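Local structure of chitin oligosaccahride binding protein NagB1 (Paenibacillus sp. FPU-7, 7EHP) at residues V200-G203 / F204-D208; P268-G272 / K273-M277; Q358-V361 / R362-E366; M369-I373 / G374-T378. The protein binds short chitin oligosaccharides, N,N'-diacetylchitobiose and N,N',N''-triacetylchitotriose, as an extracellular solute-binding protein of the periplasmic binding protein type. One frame throughout, in Å; residues are numbered along the deposited sequence.

Contact 1: residues V200-G203 / F204-D208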
loop_
_atom_site.group_PDB
_atom_site.type_symbol
_atom_site.label_atom_id
_atom_site.label_comp_id
_atom_site.label_asym_id
_atom_site.label_seq_id
_atom_site.Cartn_x
_atom_site.Cartn_y
_atom_site.Cartn_z
ATOM N N VAL A 200 9.009 18.331 -9.370
ATOM C CA VAL A 200 7.825 17.667 -8.818
ATOM C C VAL A 200 6.652 17.823 -9.781
ATOM O O VAL A 200 6.028 16.837 -10.194
ATOM C CB VAL A 200 7.488 18.218 -7.421
ATOM C CG1 VAL A 200 6.095 17.733 -6.967
ATOM C CG2 VAL A 200 8.535 17.801 -6.433
ATOM N N ALA A 201 6.387 19.072 -10.204
ATOM C CA ALA A 201 5.261 19.378 -11.090
ATOM C C ALA A 201 5.312 18.600 -12.396
ATOM O O ALA A 201 4.263 18.327 -12.988
ATOM C CB ALA A 201 5.227 20.885 -11.391
ATOM N N ASP A 202 6.507 18.265 -12.886
ATOM C CA ASP A 202 6.594 17.480 -14.117
ATOM C C ASP A 202 5.820 16.163 -13.988
ATOM O O ASP A 202 5.093 15.755 -14.906
ATOM C CB ASP A 202 8.071 17.234 -14.465
ATOM C CG ASP A 202 8.270 16.721 -15.887
ATOM O OD1 ASP A 202 8.219 17.560 -16.808
ATOM O OD2 ASP A 202 8.529 15.502 -16.094
ATOM N N GLY A 203 5.961 15.485 -12.847
ATOM C CA GLY A 203 5.245 14.233 -12.654
ATOM C C GLY A 203 3.745 14.422 -12.534
ATOM O O GLY A 203 2.976 13.586 -13.004
ATOM N N PHE A 204 3.311 15.509 -11.880
ATOM C CA PHE A 204 1.885 15.836 -11.836
ATOM C C PHE A 204 1.345 16.108 -13.235
ATOM O O PHE A 204 0.228 15.683 -13.575
ATOM C CB PHE A 204 1.635 17.051 -10.927
ATOM C CG PHE A 204 1.543 16.706 -9.444
ATOM C CD1 PHE A 204 2.683 16.418 -8.707
ATOM C CD2 PHE A 204 0.312 16.675 -8.796
ATOM C CE1 PHE A 204 2.604 16.094 -7.343
ATOM C CE2 PHE A 204 0.212 16.350 -7.443
ATOM C CZ PHE A 204 1.360 16.064 -6.704
ATOM N N LYS A 205 2.122 16.814 -14.069
ATOM C CA LYS A 205 1.645 17.120 -15.420
ATOM C C LYS A 205 1.592 15.868 -16.277
ATOM O O LYS A 205 0.736 15.754 -17.172
ATOM C CB LYS A 205 2.530 18.194 -16.072
ATOM C CG LYS A 205 2.339 19.585 -15.473
ATOM C CD LYS A 205 3.137 20.649 -16.224
ATOM C CE LYS A 205 4.574 20.696 -15.738
ATOM N NZ LYS A 205 5.124 22.070 -15.826
ATOM N N ARG A 206 2.476 14.906 -15.999
ATOM C CA ARG A 206 2.437 13.636 -16.717
ATOM C C ARG A 206 1.196 12.853 -16.348
ATOM O O ARG A 206 0.588 12.201 -17.197
ATOM C CB ARG A 206 3.685 12.812 -16.402
ATOM C CG ARG A 206 4.905 13.273 -17.175
ATOM C CD ARG A 206 6.154 12.576 -16.681
ATOM N NE ARG A 206 7.354 13.166 -17.268
ATOM C CZ ARG A 206 7.765 12.930 -18.508
ATOM N NH1 ARG A 206 7.069 12.113 -19.300
ATOM N NH2 ARG A 206 8.871 13.516 -18.957
ATOM N N TYR A 207 0.859 12.860 -15.065
ATOM C CA TYR A 207 -0.368 12.244 -14.594
ATOM C C TYR A 207 -1.575 12.889 -15.258
ATOM O O TYR A 207 -2.483 12.196 -15.736
ATOM C CB TYR A 207 -0.415 12.395 -13.073
ATOM C CG TYR A 207 -1.551 11.705 -12.343
ATOM C CD1 TYR A 207 -2.844 12.244 -12.324
ATOM C CD2 TYR A 207 -1.313 10.548 -11.603
ATOM C CE1 TYR A 207 -3.878 11.614 -11.609
ATOM C CE2 TYR A 207 -2.325 9.921 -10.887
ATOM C CZ TYR A 207 -3.595 10.446 -10.886
ATOM O OH TYR A 207 -4.575 9.786 -10.149
ATOM N N ASP A 208 -1.602 14.230 -15.281
ATOM C CA ASP A 208 -2.687 14.966 -15.927
ATOM C C ASP A 208 -2.784 14.629 -17.413
ATOM O O ASP A 208 -3.885 14.571 -17.974
ATOM C CB ASP A 208 -2.481 16.472 -15.728
ATOM C CG ASP A 208 -3.777 17.276 -15.851
ATOM O OD1 ASP A 208 -4.879 16.725 -15.633
ATOM O OD2 ASP A 208 -3.686 18.477 -16.161
#

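Contact 2: residues P268-G272 / K273-M277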
loop_
_atom_site.group_PDB
_atom_site.type_symbol
_atom_site.label_atom_id
_atom_site.label_comp_id
_atom_site.label_asym_id
_atom_site.label_seq_id
_atom_site.Cartn_x
_atom_site.Cartn_y
_atom_site.Cartn_z
ATOM N N PRO A 268 7.213 2.565 -16.353
ATOM C CA PRO A 268 8.230 3.047 -17.297
ATOM C C PRO A 268 9.067 4.204 -16.759
ATOM O O PRO A 268 8.606 5.025 -15.957
ATOM C CB PRO A 268 7.398 3.480 -18.510
ATOM C CG PRO A 268 6.211 2.576 -18.465
ATOM C CD PRO A 268 5.892 2.430 -17.000
ATOM N N ASP A 269 10.324 4.248 -17.198
ATOM C CA ASP A 269 11.175 5.382 -16.897
ATOM C C ASP A 269 10.730 6.596 -17.708
ATOM O O ASP A 269 10.077 6.467 -18.742
ATOM C CB ASP A 269 12.627 5.039 -17.201
ATOM C CG ASP A 269 13.244 4.159 -16.136
ATOM O OD1 ASP A 269 12.645 4.054 -15.039
ATOM O OD2 ASP A 269 14.323 3.580 -16.396
ATOM N N VAL A 270 11.076 7.790 -17.214
ATOM C CA VAL A 270 10.684 9.040 -17.858
ATOM C C VAL A 270 11.855 9.984 -18.106
ATOM O O VAL A 270 11.646 11.086 -18.618
ATOM C CB VAL A 270 9.583 9.774 -17.060
ATOM C CG1 VAL A 270 8.427 8.828 -16.716
ATOM C CG2 VAL A 270 10.168 10.422 -15.830
ATOM N N GLY A 271 13.085 9.593 -17.791
ATOM C CA GLY A 271 14.190 10.506 -17.979
ATOM C C GLY A 271 14.174 11.574 -16.911
ATOM O O GLY A 271 14.171 12.777 -17.204
ATOM N N GLY A 272 14.123 11.125 -15.658
ATOM C CA GLY A 272 14.085 11.999 -14.508
ATOM C C GLY A 272 14.855 11.356 -13.375
ATOM O O GLY A 272 15.377 10.247 -13.508
ATOM N N LYS A 273 14.907 12.064 -12.247
ATOM C CA LYS A 273 15.777 11.728 -11.123
ATOM C C LYS A 273 15.344 10.476 -10.376
ATOM O O LYS A 273 16.078 10.036 -9.483
ATOM C CB LYS A 273 15.849 12.930 -10.178
ATOM C CG LYS A 273 16.198 14.230 -10.948
ATOM C CD LYS A 273 16.497 15.430 -10.047
ATOM C CE LYS A 273 15.355 16.447 -10.098
ATOM N NZ LYS A 273 15.792 17.817 -9.709
ATOM N N GLY A 274 14.199 9.878 -10.718
ATOM C CA GLY A 274 13.728 8.695 -10.014
ATOM C C GLY A 274 13.606 7.480 -10.910
ATOM O O GLY A 274 12.932 6.503 -10.559
ATOM N N ASP A 275 14.235 7.530 -12.085
ATOM C CA ASP A 275 14.239 6.362 -12.950
ATOM C C ASP A 275 14.933 5.207 -12.238
ATOM O O ASP A 275 15.801 5.406 -11.382
ATOM C CB ASP A 275 14.934 6.651 -14.284
ATOM C CG ASP A 275 14.086 7.506 -15.213
ATOM O OD1 ASP A 275 12.951 7.849 -14.837
ATOM O OD2 ASP A 275 14.537 7.822 -16.335
ATOM N N GLY A 276 14.519 3.990 -12.589
ATOM C CA GLY A 276 15.118 2.789 -12.070
ATOM C C GLY A 276 14.666 2.394 -10.686
ATOM O O GLY A 276 15.153 1.383 -10.165
ATOM N N MET A 277 13.762 3.149 -10.068
ATOM C CA MET A 277 13.293 2.825 -8.730
ATOM C C MET A 277 11.858 2.319 -8.773
ATOM O O MET A 277 11.124 2.526 -9.742
ATOM C CB MET A 277 13.391 4.032 -7.795
ATOM C CG MET A 277 14.603 4.899 -8.029
ATOM S SD MET A 277 14.623 6.252 -6.856
ATOM C CE MET A 277 14.868 5.370 -5.336
#

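Contact 3: residues Q358-V361 / R362-E366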
loop_
_atom_site.group_PDB
_atom_site.type_symbol
_atom_site.label_atom_id
_atom_site.label_comp_id
_atom_site.label_asym_id
_atom_site.label_seq_id
_atom_site.Cartn_x
_atom_site.Cartn_y
_atom_site.Cartn_z
ATOM N N GLN A 358 2.806 14.148 6.745
ATOM C CA GLN A 358 1.791 14.214 7.790
ATOM C C GLN A 358 0.392 13.901 7.235
ATOM O O GLN A 358 0.111 14.074 6.044
ATOM C CB GLN A 358 1.805 15.610 8.423
ATOM C CG GLN A 358 3.189 16.057 8.926
ATOM C CD GLN A 358 4.010 16.873 7.926
ATOM O OE1 GLN A 358 3.947 16.660 6.716
ATOM N NE2 GLN A 358 4.815 17.798 8.446
ATOM N N ALA A 359 -0.501 13.459 8.132
ATOM C CA ALA A 359 -1.852 13.066 7.727
ATOM C C ALA A 359 -2.570 14.181 6.975
ATOM O O ALA A 359 -3.236 13.928 5.966
ATOM C CB ALA A 359 -2.679 12.654 8.947
ATOM N N LYS A 360 -2.451 15.421 7.454
ATOM C CA LYS A 360 -3.154 16.526 6.816
ATOM C C LYS A 360 -2.683 16.736 5.387
ATOM O O LYS A 360 -3.482 17.106 4.521
ATOM C CB LYS A 360 -2.963 17.814 7.610
ATOM C CG LYS A 360 -4.030 18.873 7.327
ATOM C CD LYS A 360 -5.323 18.532 8.056
ATOM C CE LYS A 360 -6.552 19.172 7.405
ATOM N NZ LYS A 360 -7.806 18.714 8.091
ATOM N N VAL A 361 -1.396 16.503 5.128
ATOM C CA VAL A 361 -0.858 16.651 3.779
ATOM C C VAL A 361 -1.403 15.555 2.873
ATOM O O VAL A 361 -1.829 15.817 1.745
ATOM C CB VAL A 361 0.681 16.639 3.820
ATOM C CG1 VAL A 361 1.263 16.540 2.418
ATOM C CG2 VAL A 361 1.204 17.869 4.550
ATOM N N ARG A 362 -1.371 14.308 3.355
ATOM C CA ARG A 362 -1.961 13.183 2.635
ATOM C C ARG A 362 -3.430 13.441 2.318
ATOM O O ARG A 362 -3.882 13.204 1.197
ATOM C CB ARG A 362 -1.823 11.905 3.477
ATOM C CG ARG A 362 -2.114 10.608 2.708
ATOM C CD ARG A 362 -2.973 9.650 3.525
ATOM N NE ARG A 362 -4.378 10.041 3.551
ATOM C CZ ARG A 362 -5.004 10.521 4.621
ATOM N NH1 ARG A 362 -4.357 10.669 5.770
ATOM N NH2 ARG A 362 -6.284 10.830 4.542
ATOM N N GLU A 363 -4.201 13.878 3.322
ATOM C CA GLU A 363 -5.622 14.135 3.110
ATOM C C GLU A 363 -5.834 15.211 2.048
ATOM O O GLU A 363 -6.715 15.092 1.187
ATOM C CB GLU A 363 -6.274 14.552 4.430
ATOM C CG GLU A 363 -7.761 14.812 4.288
ATOM C CD GLU A 363 -8.413 15.342 5.562
ATOM O OE1 GLU A 363 -8.165 16.508 5.930
ATOM O OE2 GLU A 363 -9.182 14.585 6.187
ATOM N N THR A 364 -5.014 16.261 2.084
ATOM C CA THR A 364 -5.137 17.348 1.120
ATOM C C THR A 364 -4.784 16.882 -0.288
ATOM O O THR A 364 -5.445 17.261 -1.259
ATOM C CB THR A 364 -4.240 18.494 1.575
ATOM O OG1 THR A 364 -4.636 18.866 2.906
ATOM C CG2 THR A 364 -4.302 19.686 0.606
ATOM N N LEU A 365 -3.752 16.046 -0.420
ATOM C CA LEU A 365 -3.412 15.520 -1.735
ATOM C C LEU A 365 -4.563 14.699 -2.300
ATOM O O LEU A 365 -4.895 14.828 -3.484
ATOM C CB LEU A 365 -2.138 14.677 -1.671
ATOM C CG LEU A 365 -1.678 14.159 -3.026
ATOM C CD1 LEU A 365 -1.406 15.366 -3.962
ATOM C CD2 LEU A 365 -0.442 13.273 -2.895
ATOM N N GLU A 366 -5.195 13.863 -1.462
ATOM C CA GLU A 366 -6.364 13.095 -1.896
ATOM C C GLU A 366 -7.454 14.009 -2.439
ATOM O O GLU A 366 -7.937 13.830 -3.564
ATOM C CB GLU A 366 -6.915 12.271 -0.729
ATOM C CG GLU A 366 -6.168 10.996 -0.480
ATOM C CD GLU A 366 -6.428 10.410 0.897
ATOM O OE1 GLU A 366 -5.829 9.362 1.205
ATOM O OE2 GLU A 366 -7.222 10.984 1.666
#

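Contact 4: residues M369-I373 / G374-T378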
loop_
_atom_site.group_PDB
_atom_site.type_symbol
_atom_site.label_atom_id
_atom_site.label_comp_id
_atom_site.label_asym_id
_atom_site.label_seq_id
_atom_site.Cartn_x
_atom_site.Cartn_y
_atom_site.Cartn_z
ATOM N N MET A 369 -6.432 15.796 -5.689
ATOM C CA MET A 369 -6.411 14.950 -6.880
ATOM C C MET A 369 -7.805 14.605 -7.376
ATOM O O MET A 369 -8.010 14.485 -8.592
ATOM C CB MET A 369 -5.607 13.683 -6.622
ATOM C CG MET A 369 -4.120 13.942 -6.412
ATOM S SD MET A 369 -3.340 14.924 -7.733
ATOM C CE MET A 369 -3.315 13.736 -9.070
ATOM N N GLN A 370 -8.777 14.463 -6.481
ATOM C CA GLN A 370 -10.140 14.251 -6.962
ATOM C C GLN A 370 -10.662 15.479 -7.698
ATOM O O GLN A 370 -11.366 15.350 -8.707
ATOM C CB GLN A 370 -11.048 13.865 -5.804
ATOM C CG GLN A 370 -10.795 12.427 -5.392
ATOM C CD GLN A 370 -11.426 12.095 -4.079
ATOM O OE1 GLN A 370 -11.665 12.980 -3.268
ATOM N NE2 GLN A 370 -11.713 10.820 -3.858
ATOM N N GLU A 371 -10.307 16.678 -7.224
ATOM C CA GLU A 371 -10.633 17.891 -7.972
ATOM C C GLU A 371 -9.916 17.924 -9.315
ATOM O O GLU A 371 -10.509 18.306 -10.335
ATOM C CB GLU A 371 -10.276 19.131 -7.149
ATOM C CG GLU A 371 -11.089 19.269 -5.856
ATOM C CD GLU A 371 -12.582 19.244 -6.104
ATOM O OE1 GLU A 371 -13.102 20.259 -6.620
ATOM O OE2 GLU A 371 -13.238 18.216 -5.804
ATOM N N LEU A 372 -8.640 17.518 -9.347
ATOM C CA LEU A 372 -7.930 17.494 -10.625
ATOM C C LEU A 372 -8.548 16.478 -11.576
ATOM O O LEU A 372 -8.712 16.750 -12.767
ATOM C CB LEU A 372 -6.451 17.176 -10.423
ATOM C CG LEU A 372 -5.617 17.113 -11.717
ATOM C CD1 LEU A 372 -5.373 18.490 -12.314
ATOM C CD2 LEU A 372 -4.286 16.380 -11.483
ATOM N N ILE A 373 -8.901 15.301 -11.062
ATOM C CA ILE A 373 -9.531 14.283 -11.894
ATOM C C ILE A 373 -10.886 14.772 -12.391
ATOM O O ILE A 373 -11.273 14.506 -13.533
ATOM C CB ILE A 373 -9.648 12.960 -11.112
ATOM C CG1 ILE A 373 -8.259 12.366 -10.854
ATOM C CG2 ILE A 373 -10.534 11.974 -11.872
ATOM C CD1 ILE A 373 -8.225 11.247 -9.761
ATOM N N GLY A 374 -11.625 15.507 -11.548
ATOM C CA GLY A 374 -12.886 16.097 -11.948
ATOM C C GLY A 374 -12.768 17.374 -12.760
ATOM O O GLY A 374 -13.772 18.045 -12.994
ATOM N N GLY A 375 -11.564 17.744 -13.184
ATOM C CA GLY A 375 -11.361 18.970 -13.935
ATOM C C GLY A 375 -11.616 20.253 -13.176
ATOM O O GLY A 375 -11.601 21.326 -13.790
ATOM N N ARG A 376 -11.811 20.192 -11.853
ATOM C CA ARG A 376 -12.166 21.375 -11.079
ATOM C C ARG A 376 -10.961 22.091 -10.478
ATOM O O ARG A 376 -11.133 23.111 -9.808
ATOM C CB ARG A 376 -13.161 20.991 -9.988
ATOM C CG ARG A 376 -14.473 20.421 -10.559
ATOM C CD ARG A 376 -15.496 20.200 -9.453
ATOM N NE ARG A 376 -15.166 19.004 -8.697
ATOM C CZ ARG A 376 -15.385 17.762 -9.129
ATOM N NH1 ARG A 376 -15.960 17.553 -10.310
ATOM N NH2 ARG A 376 -15.040 16.723 -8.373
ATOM N N MET A 377 -9.755 21.589 -10.712
ATOM C CA MET A 377 -8.526 22.272 -10.343
ATOM C C MET A 377 -7.487 21.999 -11.411
ATOM O O MET A 377 -7.462 20.919 -12.004
ATOM C CB MET A 377 -7.916 21.841 -8.983
ATOM C CG MET A 377 -8.621 22.342 -7.750
ATOM S SD MET A 377 -8.053 21.564 -6.221
ATOM C CE MET A 377 -6.536 22.420 -5.917
ATOM N N THR A 378 -6.624 22.982 -11.635
ATOM C CA THR A 378 -5.452 22.786 -12.474
ATOM C C THR A 378 -4.300 22.231 -11.636
ATOM O O THR A 378 -4.330 22.250 -10.401
ATOM C CB THR A 378 -5.035 24.096 -13.155
ATOM O OG1 THR A 378 -4.493 25.002 -12.183
ATOM C CG2 THR A 378 -6.245 24.751 -13.833
HETATM O O HOH W 1 -12.134 22.742 -6.652
#

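Contact 1: residues V200-G203 / F204-D208
Asp202 and Arg206 meet at a slant, one turn apart on helix 198-213, an i to i+4 salt bridge on an alpha-helix. The aspartate carboxylate is swung anti to its own backbone nitrogen (chi1 -166°), which carries OD2 toward the later turn. Arg206 leans back to meet it, its chain extended from CG to NE, and Arg206 NE gives its hydrogen to Asp202 OD2 at 2.9 Å. The approach is from above the carboxylate plane, and the two flat groups are turned 65° apart, with Arg206 NH2 farther off at 3.5 Å from Asp202 OD2. The guanidinium has a second partner in Trp140, with which it makes a cation-pi contact. On another side of the helix Val200 and Phe204 lie alongside each other, and the ring is packed further by Leu365, Met369 and Leu383 of the two C-terminal helices. Lys205 folds back along the helix, and the bend at chi3 (-83°) brings Lys205 CE to 3.6 Å from Ala201 O. Ala201 O takes the N-H of Lys205 N at 2.8 Å, while the corresponding bond from Phe204 N to Val200 O is weak. The CG1 methyl of Val200 rests 3.9 Å from Phe204 CE1.

Contact 2: residues P268-G272 / K273-M277
Asp269 opens the contact by reaching across to the far arm of the loop, where its OD1 accepts the Gly276 N-H at 3.1 Å, on the syn side but well out of the carboxylate plane. Its carboxylate also lies stacked on that of Asp275, the two planes only 8° apart and OD1 of Asp269 3.8 Å from OD1 of Asp275. Such close acidic groups would probably repel, but the N-H donors around both should offset part of the cost. Arg178 lies near, as a long and weak ion pair with Asp269.

Val270 follows with its backbone N-H, which runs almost straight (172°) to Asp275 OD1 at 3.0 Å. Its side chain turns to Trp140 and to helix 165-180. Gly271 has positive phi, and its N-H meets the syn lone pair of Asp275 OD2 at 2.7 Å; the N-H of Gly272 adds a weak bond to the same oxygen. Three successive backbone donors thus converge on one carboxylate and fix its rotation, with Asp275 CG set beside its own backbone nitrogen (chi1 -74°). Gly272 also begins a type I turn, closed by Asp275 N on Gly272 O at 3.3 Å. Lys273, within this turn, makes a salt bridge through its NZ with Asp199. An overlapping type II turn from Gly274 to Met277 leads toward strand 277-288. The arrangement is that of a glycine-rich connection between strands 262-265 and 277-288, in which a carboxylate accepts hydrogen bonds from consecutive backbone N-H groups and two overlapping beta turns, type I and type II, lead the chain into the second strand.

Contact 3: residues Q358-V361 / R362-E366
Lys360 and Glu363 both start with CG anti to the backbone nitrogen (chi1 -159° and -179°), and a bend at chi2 of the lysine lays its chain alongside the extended glutamate. NZ then meets Glu363 OE1 at 3.1 Å, nearly along the C-O bond, a salt bridge between side chains three residues apart. Thr364 has its hydroxyl beside its own backbone nitrogen (chi1 -57°), and from there OG1 donates to Lys360 O at 2.7 Å. The Thr364 backbone N-H reaches that same oxygen at 3.0 Å from the other face of the carbonyl plane, so two donors grip it. These residues belong to the first turns of helix 359-373, with Gln358 at the N-cap; Gln358 O accepts from Arg362 N at 3.1 Å, and the Gln358 side-chain amide bonds to Asn394 and Gln390 of helix 379-396.

Arg362 bends at chi2 and chi3 to turn its guanidinium toward the next turn, where it holds Glu366 side-on: NE to OE1 at 2.8 Å and NH2 to OE2 at 3.0 Å. Both acceptors lie near the guanidinium plane, but both nitrogens meet the carboxylate from out of its own plane. Phe49 joins the arginine through a cation-pi contact, and a bound N-acetylglucosamine lies about 6 Å from its side chain. A leucine in its place would probably leave the Glu366 carboxylate without its paired charge and freer to turn, and Phe49 without its cationic partner.

Contact 4: residues M369-I373 / G374-T378
Glu371 and Arg376 cross at a slant beside the Schellman motif that ends helix 359-373, with Gly375 as the C-prime residue at positive phi. Their flat groups are turned 57° apart: Arg376 NE approaches Glu371 OE1 at 3.2 Å from above the carboxylate plane, and NH2 adds a weak bond to OE2. The glutamate curls to receive them, bent at chi2 (-55°), while the arginine bends at chi3. The backbone closes the helix with Arg376 N on Glu371 O at 2.7 Å and Gly375 N on Leu372 O at 3.0 Å. Met377 slants across the root of the same glutamate, SD lying 3.4 Å from Glu371 CB, and also touches Val382 of helix 379-396. Leu372 inclines its CD1 toward Met377 O, 3.2 Å away, and packs on Val379 of that helix. An alanine at Glu371 would leave the Arg376 guanidinium without its charged mate and is likely to let that side chain swing off the helix end. Thr378 is the N-cap of helix 379-396, and residues 374-378 thus join the two helices. A water gives a hydrogen bond to Glu371 OE1 at 2.7 Å and a weak one to Arg376 O.

Contacts 3 and 4 occupy the start and the end of helix 359-373, their centres 15 Å apart. Contact 3 is largely buried and close to the sugar, whereas contact 4 lies at the surface, where the chain turns into helix 379-396. Contact 1, partly buried on helix 198-213, packs against both: Phe204 meets Leu365 and Met369, and Tyr207 CE1 touches Met369 CE at 3.4 Å. Contact 2 is a surface loop that meets contact 1 through Arg206 and Val270 but remains about 15 Å, between nearest atoms, from contact 4. The three helical contacts each pair an acid with a base; contact 2 instead sets carboxylates against backbone N-H groups.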